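Local atomic coordinates of MNMC2 (Aquifex aeolicus, PDB entry 3VYW), a protein that methylates a modified wobble uridine of tRNA with S-adenosylmethionine as methyl donor, working without the oxidase domain to which such enzymes are usually fused. Residues E12-K17 with L296-L301. Sequence-based numbering, arbitrary orientation.
Sequences ESYLRK and LIDYLL
Tyr14 reaches from helix 3-18 across to helix 292-303, where its hydroxyl donates a hydrogen bond to the carboxylate of Asp298 and its ring carbons CD2 and CE2 pack against Ile297. The local axes stay 11.5 Å apart and cross at -73°, a wide gap that a long, rigid tyrosine can span. With chi1 at 177° the ring extends away from its own backbone N and toward helix 292-303. The closest apolar packing is along the ring carbons: Tyr14 CD2 comes within 3.6 Å of Ile297 CG2, and Tyr14 CE2 meets the same methyl as closely. The branched isoleucine suits this place, since CG2 takes the ring while Ile297 CD1 lies 3.9 Å from Tyr14 CD2. Phe34 of helix 24-37 and Tyr10 and Leu11 of helix 3-18 also touch Ile297, which thus sits where its own helix meets these two. Beside it the leucines make a lighter but still buried contact, one methyl from each, with Leu15 CD2 4.1 Å from Leu301 CD1; Ile30 of helix 24-37 adds to the apolar surroundings of Leu301.

At the ring's end the contact turns polar and nears solvent. Tyr14 OH lies 2.7 Å from Asp298 OD1, which sits at the ring edge and receives the bond on its syn side, 21° out of the carboxylate plane. Ring and carboxylate are turned about halfway between coplanar and perpendicular. Asp298 is partly exposed, a fitting position for an acid, and its OD2 has a long, weak ion pair with Lys290.

The contact thus joins the first and last helices of the chain beside helix 24-37. Its chemistry implies that apolar packing brings the helices together, while the hydrogen bond satisfies the buried tyrosine's hydroxyl and ties the ring's end to one particular residue; the hydroxyl donor and the distant Lys290 charge would both be consistent with an ionised carboxylate.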
loop_
_atom_site.group_PDB
_atom_site.type_symbol
_atom_site.label_atom_id
_atom_site.label_comp_id
_atom_site.label_asym_id
_atom_site.label_seq_id
_atom_site.Cartn_x
_atom_site.Cartn_y
_atom_site.Cartn_z
ATOM N N GLU A 12 15.559 22.572 3.132
ATOM C CA GLU A 12 15.892 23.838 3.711
ATOM C C GLU A 12 14.707 24.721 3.559
ATOM O O GLU A 12 14.346 25.446 4.423
ATOM C CB GLU A 12 17.064 24.444 2.990
ATOM C CG GLU A 12 18.403 24.037 3.545
ATOM C CD GLU A 12 19.537 24.446 2.662
ATOM O OE1 GLU A 12 20.658 24.546 3.149
ATOM O OE2 GLU A 12 19.305 24.680 1.473
ATOM N N SER A 13 14.093 24.652 2.421
ATOM C CA SER A 13 12.980 25.483 2.184
ATOM C C SER A 13 11.835 25.183 3.114
ATOM O O SER A 13 11.212 26.081 3.614
ATOM C CB SER A 13 12.583 25.350 0.738
ATOM O OG SER A 13 11.240 25.616 0.564
ATOM N N TYR A 14 11.536 23.916 3.326
ATOM C CA TYR A 14 10.448 23.512 4.196
ATOM C C TYR A 14 10.667 23.859 5.632
ATOM O O TYR A 14 9.762 24.194 6.323
ATOM C CB TYR A 14 10.166 22.036 4.053
ATOM C CG TYR A 14 9.098 21.484 4.951
ATOM C CD1 TYR A 14 7.784 21.781 4.753
ATOM C CD2 TYR A 14 9.408 20.626 5.976
ATOM C CE1 TYR A 14 6.814 21.265 5.556
ATOM C CE2 TYR A 14 8.438 20.114 6.772
ATOM C CZ TYR A 14 7.147 20.444 6.546
ATOM O OH TYR A 14 6.182 19.934 7.325
ATOM N N LEU A 15 11.879 23.736 6.096
ATOM C CA LEU A 15 12.133 24.062 7.473
ATOM C C LEU A 15 11.891 25.528 7.748
ATOM O O LEU A 15 11.416 25.891 8.790
ATOM C CB LEU A 15 13.518 23.635 7.893
ATOM C CG LEU A 15 13.770 22.154 7.831
ATOM C CD1 LEU A 15 15.224 21.854 8.068
ATOM C CD2 LEU A 15 12.881 21.355 8.750
ATOM N N ARG A 16 12.254 26.377 6.808
ATOM C CA ARG A 16 12.004 27.788 6.952
ATOM C C ARG A 16 10.524 28.074 6.976
ATOM O O ARG A 16 10.049 28.808 7.793
ATOM C CB ARG A 16 12.683 28.564 5.848
ATOM C CG ARG A 16 12.177 29.977 5.668
ATOM C CD ARG A 16 11.980 30.326 4.213
ATOM N NE ARG A 16 13.218 30.751 3.594
ATOM C CZ ARG A 16 13.739 31.966 3.709
ATOM N NH1 ARG A 16 13.126 32.890 4.424
ATOM N NH2 ARG A 16 14.868 32.262 3.095
ATOM N N LYS A 17 9.775 27.455 6.110
ATOM C CA LYS A 17 8.378 27.714 6.136
ATOM C C LYS A 17 7.860 27.298 7.483
ATOM O O LYS A 17 7.055 27.979 8.061
ATOM C CB LYS A 17 7.684 26.942 5.030
ATOM C CG LYS A 17 6.326 26.373 5.389
ATOM C CD LYS A 17 5.509 26.030 4.159
ATOM C CE LYS A 17 4.565 24.874 4.395
ATOM N NZ LYS A 17 4.085 24.253 3.146
ATOM N N LEU A 296 7.252 12.913 4.916
ATOM C CA LEU A 296 8.483 12.288 5.255
ATOM C C LEU A 296 9.353 13.142 6.136
ATOM O O LEU A 296 9.916 12.654 7.060
ATOM C CB LEU A 296 9.232 11.885 3.987
ATOM C CG LEU A 296 10.614 11.242 4.107
ATOM C CD1 LEU A 296 10.581 9.973 4.903
ATOM C CD2 LEU A 296 11.209 10.945 2.775
ATOM N N ILE A 297 9.479 14.413 5.842
ATOM C CA ILE A 297 10.300 15.275 6.636
ATOM C C ILE A 297 9.782 15.387 8.050
ATOM O O ILE A 297 10.511 15.310 8.978
ATOM C CB ILE A 297 10.415 16.669 6.016
ATOM C CG1 ILE A 297 11.236 16.631 4.747
ATOM C CG2 ILE A 297 11.062 17.621 6.980
ATOM C CD1 ILE A 297 11.087 17.840 3.866
ATOM N N ASP A 298 8.491 15.507 8.199
ATOM C CA ASP A 298 7.894 15.609 9.481
ATOM C C ASP A 298 8.174 14.400 10.303
ATOM O O ASP A 298 8.313 14.497 11.471
ATOM C CB ASP A 298 6.416 15.671 9.321
ATOM C CG ASP A 298 5.951 16.978 8.946
ATOM O OD1 ASP A 298 6.763 17.885 8.912
ATOM O OD2 ASP A 298 4.766 17.083 8.670
ATOM N N TYR A 299 8.182 13.252 9.665
ATOM C CA TYR A 299 8.460 12.008 10.323
ATOM C C TYR A 299 9.867 11.912 10.871
ATOM O O TYR A 299 10.081 11.498 11.976
ATOM C CB TYR A 299 8.152 10.879 9.355
ATOM C CG TYR A 299 8.535 9.504 9.779
ATOM C CD1 TYR A 299 7.719 8.769 10.571
ATOM C CD2 TYR A 299 9.698 8.931 9.348
ATOM C CE1 TYR A 299 8.059 7.504 10.947
ATOM C CE2 TYR A 299 10.052 7.668 9.722
ATOM C CZ TYR A 299 9.224 6.954 10.516
ATOM O OH TYR A 299 9.564 5.694 10.861
ATOM N N LEU A 300 10.824 12.315 10.070
ATOM C CA LEU A 300 12.196 12.298 10.463
ATOM C C LEU A 300 12.446 13.214 11.628
ATOM O O LEU A 300 13.227 12.916 12.483
ATOM C CB LEU A 300 13.085 12.632 9.289
ATOM C CG LEU A 300 13.110 11.531 8.266
ATOM C CD1 LEU A 300 13.817 11.956 7.013
ATOM C CD2 LEU A 300 13.743 10.288 8.827
ATOM N N LEU A 301 11.764 14.332 11.650
ATOM C CA LEU A 301 11.838 15.239 12.751
ATOM C C LEU A 301 11.317 14.677 14.046
ATOM O O LEU A 301 11.911 14.845 15.052
ATOM C CB LEU A 301 11.095 16.500 12.410
ATOM C CG LEU A 301 11.779 17.318 11.358
ATOM C CD1 LEU A 301 10.902 18.442 10.938
ATOM C CD2 LEU A 301 13.079 17.841 11.875
#